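Local coordinates for protein transcriptional regulator, MarR family (Neisseria meningitidis serogroup B, PDB 3G3Z) that probably binds DNA as a dimeric winged helix-turn-helix transcription factor of the MarR family and regulates gene expression, at residues Asp21-Gln26 against Gln107-Lys112; Asn32-Leu37 against Ala100-Ser105; Leu37-Thr42 against Glu53-Pro58; Arg46-Ile51 against Gln60-Val65; Gly64-Leu69 against Gly73-Gln78. One frame throughout, in Å; residues are numbered along the deposited sequence.

Interaction 1 of 5, residues Asp21-Gln26 against Gln107-Lys112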
# COMPACT_ATOMS: atom_id res chain seq x y z
N ASP A 21 1.33 -1.14 7.69
CA ASP A 21 0.19 -0.56 8.38
C ASP A 21 -0.19 -1.35 9.63
O ASP A 21 -0.62 -0.78 10.63
CB ASP A 21 -1.02 -0.47 7.46
CG ASP A 21 -1.03 0.81 6.64
OD1 ASP A 21 -1.91 0.95 5.77
OD2 ASP A 21 -0.15 1.67 6.87
N LYS A 22 -0.04 -2.67 9.57
CA LYS A 22 -0.33 -3.54 10.71
C LYS A 22 0.66 -3.26 11.84
O LYS A 22 0.25 -3.13 13.00
CB LYS A 22 -0.26 -5.00 10.28
CG LYS A 22 -0.63 -6.00 11.35
CD LYS A 22 -0.40 -7.42 10.85
CE LYS A 22 -1.57 -7.90 10.00
NZ LYS A 22 -1.25 -9.18 9.32
N TRP A 23 1.95 -3.15 11.51
CA TRP A 23 2.95 -2.79 12.51
C TRP A 23 2.61 -1.45 13.17
O TRP A 23 2.64 -1.34 14.39
CB TRP A 23 4.36 -2.75 11.92
CG TRP A 23 5.34 -2.33 12.93
CD1 TRP A 23 5.93 -3.12 13.88
CD2 TRP A 23 5.80 -1.00 13.17
NE1 TRP A 23 6.75 -2.37 14.67
CE2 TRP A 23 6.69 -1.06 14.27
CE3 TRP A 23 5.56 0.24 12.57
CZ2 TRP A 23 7.34 0.07 14.77
CZ3 TRP A 23 6.20 1.36 13.06
CH2 TRP A 23 7.08 1.27 14.14
N ILE A 24 2.30 -0.44 12.36
CA ILE A 24 1.91 0.87 12.86
C ILE A 24 0.74 0.73 13.84
O ILE A 24 0.73 1.37 14.90
CB ILE A 24 1.52 1.86 11.72
CG1 ILE A 24 2.75 2.24 10.89
CG2 ILE A 24 0.87 3.11 12.29
CD1 ILE A 24 2.49 3.18 9.68
N GLY A 25 -0.23 -0.12 13.49
CA GLY A 25 -1.42 -0.33 14.31
C GLY A 25 -1.09 -0.96 15.65
O GLY A 25 -1.80 -0.72 16.63
N GLN A 26 -0.02 -1.75 15.69
CA GLN A 26 0.46 -2.39 16.92
C GLN A 26 1.14 -1.41 17.87
O GLN A 26 1.46 -1.77 19.01
CB GLN A 26 1.40 -3.57 16.62
CG GLN A 26 0.73 -4.75 15.90
CD GLN A 26 -0.50 -5.28 16.63
OE1 GLN A 26 -0.40 -5.93 17.67
NE2 GLN A 26 -1.68 -4.98 16.09
N GLN A 107 12.81 1.77 15.37
CA GLN A 107 14.22 1.45 15.21
C GLN A 107 14.46 -0.03 15.55
O GLN A 107 15.25 -0.70 14.89
CB GLN A 107 15.09 2.38 16.07
CG GLN A 107 16.61 2.18 15.89
CD GLN A 107 17.07 2.36 14.45
OE1 GLN A 107 16.68 3.32 13.78
NE2 GLN A 107 17.93 1.46 13.99
N GLU A 108 13.74 -0.54 16.55
CA GLU A 108 13.80 -1.95 16.88
C GLU A 108 13.26 -2.84 15.76
O GLU A 108 13.90 -3.82 15.37
CB GLU A 108 13.07 -2.22 18.18
CG GLU A 108 13.30 -3.60 18.72
CD GLU A 108 12.30 -3.97 19.79
OE1 GLU A 108 11.94 -3.10 20.60
OE2 GLU A 108 11.89 -5.15 19.80
N PHE A 109 12.07 -2.50 15.24
CA PHE A 109 11.48 -3.21 14.09
C PHE A 109 12.41 -3.19 12.89
O PHE A 109 12.61 -4.20 12.22
CB PHE A 109 10.13 -2.58 13.70
CG PHE A 109 9.29 -3.43 12.78
CD1 PHE A 109 8.89 -4.71 13.15
CD2 PHE A 109 8.88 -2.95 11.55
CE1 PHE A 109 8.11 -5.49 12.33
CE2 PHE A 109 8.07 -3.72 10.70
CZ PHE A 109 7.69 -5.00 11.09
N SER A 110 13.00 -2.02 12.62
CA SER A 110 13.86 -1.80 11.47
C SER A 110 15.11 -2.68 11.56
O SER A 110 15.53 -3.29 10.57
CB SER A 110 14.23 -0.32 11.38
OG SER A 110 14.91 -0.00 10.18
N ASP A 111 15.70 -2.75 12.75
CA ASP A 111 16.87 -3.59 12.97
C ASP A 111 16.57 -5.09 12.88
O ASP A 111 17.41 -5.84 12.41
CB ASP A 111 17.52 -3.28 14.31
CG ASP A 111 18.00 -1.85 14.39
OD1 ASP A 111 18.16 -1.21 13.33
OD2 ASP A 111 18.22 -1.37 15.52
N LYS A 112 15.38 -5.50 13.31
CA LYS A 112 15.01 -6.91 13.26
C LYS A 112 14.69 -7.39 11.85
O LYS A 112 15.01 -8.52 11.48
CB LYS A 112 13.83 -7.20 14.18
CG LYS A 112 14.20 -7.26 15.66
CD LYS A 112 13.36 -8.31 16.37
CE LYS A 112 13.49 -8.22 17.88
NZ LYS A 112 12.61 -7.16 18.42
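The five-membered ring of Trp23 and the ring of Phe109 lie face to face, their centroids 3.8 Å apart and their planes inclined by 17°. Trp23 CD1 sits 3.3 Å above the plane of the Phe109 ring, over its centre. Seen from the indole, the overlap is less central: Phe109 CD2 stands 3.7 Å above the Trp23 plane, displaced toward the rim. At the far end of the indole, the six-membered ring reaches past the stack to Phe34 of helix 31-43. The pair joins helix 5-25 to helix 93-117, in the part of the MarR fold where the terminal helices pair two subunits. Fittingly, the second subunit borders it: Ile140 of that subunit packs on Trp23, and its Thr139 packs on Phe109.

Both residues send CG away from the backbone N (chi1 178° for Trp23 and -165° for Phe109). Each ring therefore reaches out from its helix, and the two slide past one another in opposite directions. With 8.7 Å between Trp23 CA and Phe109 CA, two flat rings can lie one over the other between the helices. Aromatic residues suit the place because their nearly parallel planes spread the contact over many ring atoms. The indole nitrogen joins in the face contact, with Trp23 NE1 3.3 Å from Phe109 CG.

Interaction 2 of 5, residues Asn32-Leu37 against Ala100-Ser105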
# COMPACT_ATOMS: atom_id res chain seq x y z
N ASN A 32 -1.79 7.76 9.13
CA ASN A 32 -1.86 9.22 9.10
C ASN A 32 -1.16 9.88 10.30
O ASN A 32 -0.43 10.84 10.12
CB ASN A 32 -3.32 9.68 9.00
CG ASN A 32 -4.03 9.12 7.77
OD1 ASN A 32 -5.27 9.07 7.72
ND2 ASN A 32 -3.26 8.72 6.77
N LEU A 33 -1.39 9.37 11.50
CA LEU A 33 -0.74 9.88 12.71
C LEU A 33 0.75 9.61 12.71
O LEU A 33 1.56 10.47 13.11
CB LEU A 33 -1.36 9.21 13.95
CG LEU A 33 -2.67 9.80 14.45
CD1 LEU A 33 -3.43 8.76 15.28
CD2 LEU A 33 -2.40 11.08 15.26
N PHE A 34 1.11 8.40 12.30
CA PHE A 34 2.51 7.99 12.17
C PHE A 34 3.27 8.91 11.24
O PHE A 34 4.38 9.37 11.57
CB PHE A 34 2.59 6.55 11.67
CG PHE A 34 3.98 6.05 11.51
CD1 PHE A 34 4.73 5.65 12.62
CD2 PHE A 34 4.58 6.01 10.25
CE1 PHE A 34 6.04 5.20 12.48
CE2 PHE A 34 5.89 5.56 10.10
CZ PHE A 34 6.61 5.16 11.22
N ALA A 35 2.66 9.21 10.10
CA ALA A 35 3.27 10.07 9.10
C ALA A 35 3.73 11.40 9.73
O ALA A 35 4.87 11.81 9.53
CB ALA A 35 2.28 10.32 7.94
N VAL A 36 2.85 12.06 10.50
CA VAL A 36 3.19 13.32 11.18
C VAL A 36 4.20 13.09 12.31
O VAL A 36 5.29 13.65 12.29
CB VAL A 36 1.91 14.05 11.73
CG1 VAL A 36 2.27 15.35 12.50
CG2 VAL A 36 0.98 14.38 10.60
N LEU A 37 3.82 12.26 13.27
CA LEU A 37 4.62 12.04 14.48
C LEU A 37 6.04 11.52 14.21
O LEU A 37 7.02 12.02 14.76
CB LEU A 37 3.88 11.09 15.44
CG LEU A 37 2.51 11.57 15.96
CD1 LEU A 37 1.74 10.41 16.58
CD2 LEU A 37 2.67 12.71 16.96
N ALA A 100 8.97 9.43 21.67
CA ALA A 100 10.16 8.64 22.00
C ALA A 100 9.98 7.12 21.87
O ALA A 100 10.75 6.49 21.15
CB ALA A 100 10.70 9.02 23.38
N PRO A 101 8.95 6.54 22.53
CA PRO A 101 8.72 5.08 22.44
C PRO A 101 8.41 4.61 21.02
O PRO A 101 8.72 3.47 20.67
CB PRO A 101 7.48 4.84 23.31
CG PRO A 101 7.28 6.09 24.10
CD PRO A 101 7.91 7.21 23.34
N LEU A 102 7.80 5.49 20.22
CA LEU A 102 7.49 5.17 18.83
C LEU A 102 8.75 5.07 17.99
O LEU A 102 8.90 4.13 17.22
CB LEU A 102 6.51 6.17 18.22
CG LEU A 102 6.16 5.92 16.76
CD1 LEU A 102 5.39 4.58 16.63
CD2 LEU A 102 5.36 7.07 16.17
N THR A 103 9.65 6.05 18.12
CA THR A 103 10.91 5.99 17.37
C THR A 103 11.72 4.77 17.80
O THR A 103 12.37 4.12 16.97
CB THR A 103 11.75 7.25 17.55
OG1 THR A 103 12.02 7.45 18.94
CG2 THR A 103 11.01 8.45 16.99
N GLU A 104 11.66 4.45 19.09
CA GLU A 104 12.42 3.31 19.59
C GLU A 104 11.91 1.98 19.03
O GLU A 104 12.71 1.16 18.58
CB GLU A 104 12.45 3.30 21.12
CG GLU A 104 13.42 4.29 21.68
CD GLU A 104 13.24 4.49 23.18
OE1 GLU A 104 13.38 3.50 23.93
OE2 GLU A 104 12.96 5.64 23.59
N SER A 105 10.60 1.77 19.06
CA SER A 105 10.01 0.55 18.50
C SER A 105 10.21 0.46 17.00
O SER A 105 10.42 -0.63 16.46
CB SER A 105 8.53 0.40 18.86
OG SER A 105 7.84 1.60 18.60
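Leu37 and Leu102 mark the closest passage of the two helical backbones, their CA atoms 8.6 Å apart, and apolar side chains meet between them. A single methyl, Leu102 CD2, makes the contact. It approaches the Phe34 ring obliquely, 3.9 Å from Phe34 CD1, and also lies 4.3 Å from Leu37 CB. Leu102 reaches this position because its CG is swung away from the backbone N (chi1 178°), which carries the branched end out toward helix 31-43. Leucine suits the place, since one of its methyls can touch both an aromatic ring and an aliphatic carbon one turn further on.

Helix 93-117 is kinked here: Pro101 has no N-H to give, and Leu102 N makes no bond to the preceding turn either. Just beyond, the hydroxyl of Thr103 donates to Ala100 O over 2.7 Å, and that carbonyl also accepts from Glu104 N. Where the winged-helix domain meets the dimerisation helices, Phe34 stacks in turn on Tyr38 and touches Trp23 and Ile24 of helix 5-25. Since the meeting groups are all hydrocarbon, helix 93-117 is held against helix 31-43 here by dispersion and the exclusion of water, forces that impose little directional constraint.

Interaction 3 of 5, residues Leu37-Thr42 against Glu53-Pro58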
# COMPACT_ATOMS: atom_id res chain seq x y z
N LEU A 37 3.82 12.26 13.27
CA LEU A 37 4.62 12.04 14.48
C LEU A 37 6.04 11.52 14.21
O LEU A 37 7.02 12.02 14.76
CB LEU A 37 3.88 11.09 15.44
CG LEU A 37 2.51 11.57 15.96
CD1 LEU A 37 1.74 10.41 16.58
CD2 LEU A 37 2.67 12.71 16.96
N TYR A 38 6.13 10.51 13.35
CA TYR A 38 7.42 9.91 13.05
C TYR A 38 8.33 10.81 12.21
O TYR A 38 9.54 10.86 12.46
CB TYR A 38 7.26 8.54 12.42
CG TYR A 38 8.55 7.77 12.31
CD1 TYR A 38 9.11 7.15 13.43
CD2 TYR A 38 9.22 7.67 11.09
CE1 TYR A 38 10.31 6.44 13.34
CE2 TYR A 38 10.42 6.97 10.98
CZ TYR A 38 10.95 6.35 12.10
OH TYR A 38 12.13 5.66 11.99
N THR A 39 7.76 11.52 11.23
CA THR A 39 8.53 12.50 10.45
C THR A 39 9.11 13.58 11.37
O THR A 39 10.29 13.93 11.28
CB THR A 39 7.70 13.16 9.30
OG1 THR A 39 7.08 12.14 8.50
CG2 THR A 39 8.57 14.00 8.40
N LEU A 40 8.28 14.09 12.26
CA LEU A 40 8.70 15.19 13.13
C LEU A 40 9.74 14.76 14.16
O LEU A 40 10.63 15.53 14.51
CB LEU A 40 7.49 15.86 13.80
CG LEU A 40 6.53 16.64 12.90
CD1 LEU A 40 5.44 17.30 13.73
CD2 LEU A 40 7.26 17.69 12.06
N ALA A 41 9.62 13.52 14.63
CA ALA A 41 10.53 12.99 15.64
C ALA A 41 11.92 12.66 15.09
O ALA A 41 12.91 12.76 15.81
CB ALA A 41 9.92 11.76 16.32
N THR A 42 11.97 12.30 13.81
CA THR A 42 13.21 11.83 13.19
C THR A 42 13.85 12.84 12.24
O THR A 42 15.04 12.72 11.94
CB THR A 42 12.97 10.51 12.42
OG1 THR A 42 11.94 10.73 11.45
CG2 THR A 42 12.55 9.38 13.36
N GLU A 53 3.84 14.82 1.12
CA GLU A 53 4.60 14.29 -0.01
C GLU A 53 5.42 13.04 0.33
O GLU A 53 5.36 12.03 -0.38
CB GLU A 53 5.42 15.40 -0.69
CG GLU A 53 4.69 15.96 -1.93
CD GLU A 53 4.93 17.46 -2.19
OE1 GLU A 53 6.07 17.94 -2.03
OE2 GLU A 53 3.95 18.14 -2.60
N LYS A 54 6.15 13.09 1.45
CA LYS A 54 6.92 11.96 1.93
C LYS A 54 6.09 10.67 2.09
O LYS A 54 6.51 9.60 1.67
CB LYS A 54 7.60 12.30 3.25
CG LYS A 54 8.56 11.23 3.77
CD LYS A 54 9.06 11.59 5.16
CE LYS A 54 9.78 10.42 5.84
NZ LYS A 54 11.20 10.29 5.40
N TRP A 55 4.91 10.78 2.70
CA TRP A 55 4.12 9.59 3.01
C TRP A 55 2.97 9.37 2.04
O TRP A 55 2.17 8.46 2.23
CB TRP A 55 3.66 9.59 4.47
CG TRP A 55 4.85 9.50 5.39
CD1 TRP A 55 5.45 10.53 6.04
CD2 TRP A 55 5.60 8.32 5.71
NE1 TRP A 55 6.52 10.07 6.77
CE2 TRP A 55 6.65 8.71 6.57
CE3 TRP A 55 5.49 6.97 5.34
CZ2 TRP A 55 7.59 7.80 7.09
CZ3 TRP A 55 6.43 6.06 5.84
CH2 TRP A 55 7.46 6.48 6.72
N SER A 56 2.93 10.19 0.99
CA SER A 56 1.96 10.04 -0.10
C SER A 56 0.53 10.22 0.41
O SER A 56 -0.36 9.42 0.12
CB SER A 56 2.15 8.69 -0.82
OG SER A 56 3.41 8.64 -1.50
N LEU A 57 0.33 11.27 1.21
CA LEU A 57 -0.99 11.61 1.76
C LEU A 57 -1.54 12.94 1.21
O LEU A 57 -0.78 13.87 1.00
CB LEU A 57 -0.94 11.68 3.29
CG LEU A 57 -0.72 10.36 4.02
CD1 LEU A 57 -0.46 10.64 5.49
CD2 LEU A 57 -1.90 9.42 3.83
N PRO A 58 -2.86 13.02 1.00
CA PRO A 58 -3.44 14.28 0.56
C PRO A 58 -3.43 15.35 1.65
O PRO A 58 -3.44 15.03 2.84
CB PRO A 58 -4.88 13.90 0.20
CG PRO A 58 -5.15 12.67 0.94
CD PRO A 58 -3.87 11.94 1.09
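Trp55 NE1 donates to Thr39 OG1 across 2.8 Å, the one directional bond between residues 37-42 and 53-58. The hydroxyl oxygen lies at the edge of the indole, only 14° out of its plane, although the N-H...O angle of 141° shows a bent bond. Beside it, the aliphatic part of Lys54 runs past Thr39 in the opposite direction, with Lys54 CD 4.1 Å from Thr39 CG2. The six-membered part of the indole extends toward the tyrosine ring, where Trp55 CZ2 comes within 4.3 Å of Tyr38 CD2.

Threonine suits its position because it offers a hydroxyl and a methyl at once. Its OG1 lies beside the backbone N (chi1 -52°) and donates to Ala35 O one turn back, while accepting from the indole; a buried hydroxyl is thus used in both directions. Tryptophan offers an N-H on a broad apolar group; lysine packs its methylenes while its ammonium reaches acids.

These contacts pack helix 31-43 against helix 48-55, which is the first helix of the helix-turn-helix in this winged-helix domain. Helix 48-55 closes in a Schellman motif, with Ser56 the residue of positive phi, and the carbonyl of Trp55 is bonded by the hydroxyl of Tyr31. Lys54 CG lies 3.8 Å above one face of the indole, and the ammonium forms salt bridges with Glu43 and with Asp7 of the second subunit. Thr42 CG2 sits 3.6 Å above the plane of the Tyr38 ring, toward its rim. The hydroxyl of Thr42 donates to Tyr38 O, which it and Thr42 N approach from opposite faces of the carbonyl plane.

Interaction 4 of 5, residues Arg46-Ile51 against Gln60-Val65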
# COMPACT_ATOMS: atom_id res chain seq x y z
N ARG A 46 9.16 20.24 9.97
CA ARG A 46 8.80 20.03 8.57
C ARG A 46 7.43 20.65 8.35
O ARG A 46 6.64 20.79 9.27
CB ARG A 46 8.74 18.53 8.23
CG ARG A 46 10.05 17.77 8.34
CD ARG A 46 11.01 18.16 7.22
NE ARG A 46 12.33 17.56 7.42
CZ ARG A 46 13.36 17.73 6.60
NH1 ARG A 46 13.25 18.50 5.52
NH2 ARG A 46 14.53 17.14 6.87
N THR A 47 7.15 21.03 7.11
CA THR A 47 5.85 21.59 6.78
C THR A 47 4.90 20.43 6.57
O THR A 47 5.33 19.31 6.31
CB THR A 47 5.90 22.43 5.50
OG1 THR A 47 6.25 21.59 4.39
CG2 THR A 47 6.92 23.58 5.62
N GLN A 48 3.60 20.70 6.68
CA GLN A 48 2.57 19.71 6.37
C GLN A 48 2.76 19.15 4.96
O GLN A 48 2.55 17.95 4.72
CB GLN A 48 1.19 20.34 6.49
CG GLN A 48 0.76 20.62 7.92
CD GLN A 48 -0.52 21.42 8.01
OE1 GLN A 48 -0.65 22.29 8.86
NE2 GLN A 48 -1.47 21.13 7.13
N LYS A 49 3.17 20.03 4.04
CA LYS A 49 3.43 19.64 2.66
C LYS A 49 4.53 18.58 2.53
O LYS A 49 4.37 17.60 1.79
CB LYS A 49 3.76 20.86 1.80
CG LYS A 49 4.02 20.50 0.34
CD LYS A 49 3.36 21.51 -0.58
CE LYS A 49 4.37 22.33 -1.34
NZ LYS A 49 4.74 21.65 -2.64
N HIS A 50 5.63 18.78 3.25
CA HIS A 50 6.74 17.81 3.22
C HIS A 50 6.30 16.42 3.71
O HIS A 50 6.63 15.40 3.10
CB HIS A 50 7.92 18.31 4.06
CG HIS A 50 9.01 17.30 4.22
ND1 HIS A 50 10.07 17.20 3.34
CD2 HIS A 50 9.19 16.32 5.14
CE1 HIS A 50 10.86 16.22 3.72
NE2 HIS A 50 10.36 15.67 4.81
N ILE A 51 5.58 16.42 4.83
CA ILE A 51 5.02 15.20 5.41
C ILE A 51 4.06 14.52 4.42
O ILE A 51 4.16 13.31 4.20
CB ILE A 51 4.29 15.54 6.74
CG1 ILE A 51 5.30 16.07 7.76
CG2 ILE A 51 3.52 14.33 7.28
CD1 ILE A 51 4.66 16.84 8.90
N GLN A 60 -5.57 17.48 2.88
CA GLN A 60 -6.70 17.50 3.81
C GLN A 60 -6.46 16.55 4.97
O GLN A 60 -6.66 16.90 6.13
CB GLN A 60 -8.01 17.10 3.10
CG GLN A 60 -8.29 17.79 1.77
CD GLN A 60 -7.62 17.11 0.58
OE1 GLN A 60 -6.40 17.19 0.41
NE2 GLN A 60 -8.42 16.45 -0.26
N THR A 61 -6.05 15.33 4.62
CA THR A 61 -5.76 14.27 5.57
C THR A 61 -4.71 14.75 6.57
O THR A 61 -4.87 14.57 7.77
CB THR A 61 -5.27 13.01 4.83
OG1 THR A 61 -6.33 12.54 3.99
CG2 THR A 61 -4.84 11.89 5.79
N VAL A 62 -3.66 15.38 6.06
CA VAL A 62 -2.55 15.84 6.90
C VAL A 62 -2.98 16.95 7.86
O VAL A 62 -2.70 16.88 9.07
CB VAL A 62 -1.34 16.28 6.06
CG1 VAL A 62 -0.25 16.88 6.93
CG2 VAL A 62 -0.78 15.09 5.28
N SER A 63 -3.68 17.96 7.32
CA SER A 63 -4.18 19.07 8.14
C SER A 63 -5.07 18.57 9.27
O SER A 63 -4.99 19.08 10.39
CB SER A 63 -4.96 20.08 7.30
OG SER A 63 -4.11 20.64 6.32
N GLY A 64 -5.91 17.59 8.96
CA GLY A 64 -6.85 17.04 9.94
C GLY A 64 -6.10 16.43 11.12
O GLY A 64 -6.39 16.73 12.28
N VAL A 65 -5.13 15.60 10.81
CA VAL A 65 -4.33 14.95 11.83
C VAL A 65 -3.56 15.99 12.65
O VAL A 65 -3.50 15.91 13.88
CB VAL A 65 -3.41 13.88 11.20
CG1 VAL A 65 -2.43 13.34 12.22
CG2 VAL A 65 -4.27 12.75 10.64
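Gln48 reaches along Val62 toward Ser63. CB comes first, 3.8 Å from Val62 CG1, and Gln48 CG passes the same methyl at 4.0 Å. On its way Gln48 CG also lies 4.0 Å from Cys66 SG. The extended chain (chi2 172°) carries the amide beyond the valine, and the two side chains slide past each other in opposite directions. At the tip Gln48 NE2 lies 2.8 Å from Ser63 OG; on the other side of the amide, OE1 accepts a hydrogen bond from the indole N-H of Trp77. The Ser63 hydroxyl is itself bonded to Lys59 O, one turn back in its own helix.

Glutamine suits this place because its methylenes cover an apolar neighbour before its amide arrives among polar atoms. Valine suits the other side: at the point of closest backbone approach, 6.4 Å between Gln48 CA and Val62 CA, a short branched side chain fits. Its CG1 also rests 3.7 Å from Gln48 O.

The helix bearing Gln48 is anchored at its start by Thr47, the N-cap, whose OG1 accepts from His50 N over 3.1 Å. Nearby, Arg46 CD lies above one face of the His50 imidazole, and Arg46 makes a salt bridge and His50 a hydrogen bond to Glu43 of the preceding helix. Two helices joined by a tight turn and packed closely make up the helix-turn-helix, in which helix 59-71 would, as in other MarR proteins, be the one that enters the DNA groove.

Interaction 5 of 5, residues Gly64-Leu69 against Gly73-Gln78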
# COMPACT_ATOMS: atom_id res chain seq x y z
N GLY A 64 -5.91 17.59 8.96
CA GLY A 64 -6.85 17.04 9.94
C GLY A 64 -6.10 16.43 11.12
O GLY A 64 -6.39 16.73 12.28
N VAL A 65 -5.13 15.60 10.81
CA VAL A 65 -4.33 14.95 11.83
C VAL A 65 -3.56 15.99 12.65
O VAL A 65 -3.50 15.91 13.88
CB VAL A 65 -3.41 13.88 11.20
CG1 VAL A 65 -2.43 13.34 12.22
CG2 VAL A 65 -4.27 12.75 10.64
N CYS A 66 -3.01 16.99 11.97
CA CYS A 66 -2.29 18.05 12.67
C CYS A 66 -3.17 18.83 13.64
O CYS A 66 -2.73 19.15 14.75
CB CYS A 66 -1.61 18.99 11.67
SG CYS A 66 -0.25 18.13 10.86
N LYS A 67 -4.42 19.11 13.24
CA LYS A 67 -5.37 19.78 14.13
C LYS A 67 -5.57 18.98 15.42
O LYS A 67 -5.56 19.56 16.51
CB LYS A 67 -6.71 20.03 13.41
CG LYS A 67 -7.72 20.87 14.20
CD LYS A 67 -8.85 21.39 13.29
CE LYS A 67 -9.89 22.17 14.10
NZ LYS A 67 -10.93 22.84 13.25
N THR A 68 -5.74 17.66 15.30
CA THR A 68 -5.94 16.79 16.47
C THR A 68 -4.73 16.78 17.39
O THR A 68 -4.87 16.92 18.61
CB THR A 68 -6.33 15.34 16.09
OG1 THR A 68 -7.46 15.36 15.22
CG2 THR A 68 -6.71 14.53 17.33
N LEU A 69 -3.54 16.64 16.80
CA LEU A 69 -2.30 16.58 17.58
C LEU A 69 -1.96 17.90 18.31
O LEU A 69 -1.48 17.88 19.45
CB LEU A 69 -1.14 16.08 16.72
CG LEU A 69 -1.23 14.60 16.27
CD1 LEU A 69 -0.26 14.31 15.16
CD2 LEU A 69 -1.01 13.62 17.43
N GLY A 73 -1.86 19.15 22.38
CA GLY A 73 -0.61 19.79 22.80
C GLY A 73 0.66 19.05 22.40
O GLY A 73 1.72 19.30 22.96
N LEU A 74 0.56 18.16 21.42
CA LEU A 74 1.69 17.31 21.04
C LEU A 74 2.58 17.91 19.95
O LEU A 74 3.76 17.54 19.83
CB LEU A 74 1.20 15.92 20.64
CG LEU A 74 0.47 15.16 21.75
CD1 LEU A 74 -0.21 13.90 21.22
CD2 LEU A 74 1.42 14.86 22.92
N ILE A 75 2.01 18.81 19.15
CA ILE A 75 2.73 19.52 18.09
C ILE A 75 2.45 21.02 18.13
O ILE A 75 1.60 21.47 18.89
CB ILE A 75 2.38 18.95 16.68
CG1 ILE A 75 0.89 19.16 16.37
CG2 ILE A 75 2.80 17.48 16.55
CD1 ILE A 75 0.52 18.92 14.93
N GLU A 76 3.16 21.79 17.30
CA GLU A 76 2.97 23.23 17.22
C GLU A 76 3.48 23.82 15.90
O GLU A 76 4.49 23.37 15.36
CB GLU A 76 3.67 23.93 18.39
CG GLU A 76 5.19 23.79 18.37
CD GLU A 76 5.83 24.04 19.72
OE1 GLU A 76 5.17 24.62 20.60
OE2 GLU A 76 7.01 23.66 19.89
N TRP A 77 2.77 24.82 15.39
CA TRP A 77 3.26 25.63 14.28
C TRP A 77 4.11 26.74 14.86
O TRP A 77 3.79 27.28 15.92
CB TRP A 77 2.09 26.25 13.51
CG TRP A 77 1.19 25.26 12.86
CD1 TRP A 77 1.33 24.72 11.61
CD2 TRP A 77 0.01 24.67 13.42
NE1 TRP A 77 0.30 23.84 11.35
CE2 TRP A 77 -0.52 23.79 12.45
CE3 TRP A 77 -0.65 24.81 14.65
CZ2 TRP A 77 -1.69 23.04 12.67
CZ3 TRP A 77 -1.81 24.07 14.86
CH2 TRP A 77 -2.31 23.20 13.88
N GLN A 78 5.19 27.09 14.18
CA GLN A 78 5.93 28.30 14.52
C GLN A 78 5.09 29.51 14.10
O GLN A 78 4.15 29.36 13.32
CB GLN A 78 7.29 28.32 13.83
CG GLN A 78 7.22 28.41 12.32
CD GLN A 78 8.08 29.52 11.76
OE1 GLN A 78 9.30 29.38 11.66
NE2 GLN A 78 7.45 30.63 11.40
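Leu69 O accepts from Leu74 N at 2.8 Å, a nearly straight bond with an N-H...O angle of 158°. It reaches back over the end of helix 59-71, as the long bond of a Schellman motif does. Gly73, the residue of positive phi in that turn, has its own N 3.2 Å from the same oxygen, but at an angle too poor for a hydrogen bond. Glycine suits the place, since positive phi is costly for other residues and the chain must turn sharply here from helix to strand.

Beyond the turn, apolar side chains fold back on the helix they have just left. Ile75 leads: its CG1 takes the position between the backbone N and the carbonyl carbon (chi1 63°), which turns the arm toward the helix and brings Ile75 CG1 to 3.7 Å from Leu69 CB. Further along, Ile75 CD1 lies 3.9 Å from Cys66 CB and presses still closer to the backbone, 3.3 Å from Cys66 O. Cysteine is small enough for this methyl and the indole of Trp77 to come up against its CB, with Trp77 CZ2 4.2 Å from Cys66 CB. Leu74 meets the helix at a different point, its CD1 touching Leu69 CD2 at 3.9 Å.

The N-to-C directions of helical residues 64-69 and strand 75-77 make an angle of 111°, and the strand opens the wing of the winged-helix fold. It pairs antiparallel with strand 89-91, whose Leu89 and Leu91 extend the apolar layer, while Leu69 packs against Leu33 and Leu37 of helix 31-43.

Near the N terminus, interaction 1 opens on helix 5-25 and closes far along the chain on helix 93-117, so its loop encloses all the others. Within it, interaction 2 ties helix 31-43 to the same long helix and spans the remaining three, sharing Leu37 with interaction 3. Interactions 3 and 4 cross along the chain: each uses helix 48-55, linking it back to helix 31-43 and forward to helix 59-71. Interaction 5 begins on the residues where interaction 4 ends and carries the chain into the wing. The subunit-pairing helices thus connect, through helix 31-43, to the helix-turn-helix and wing.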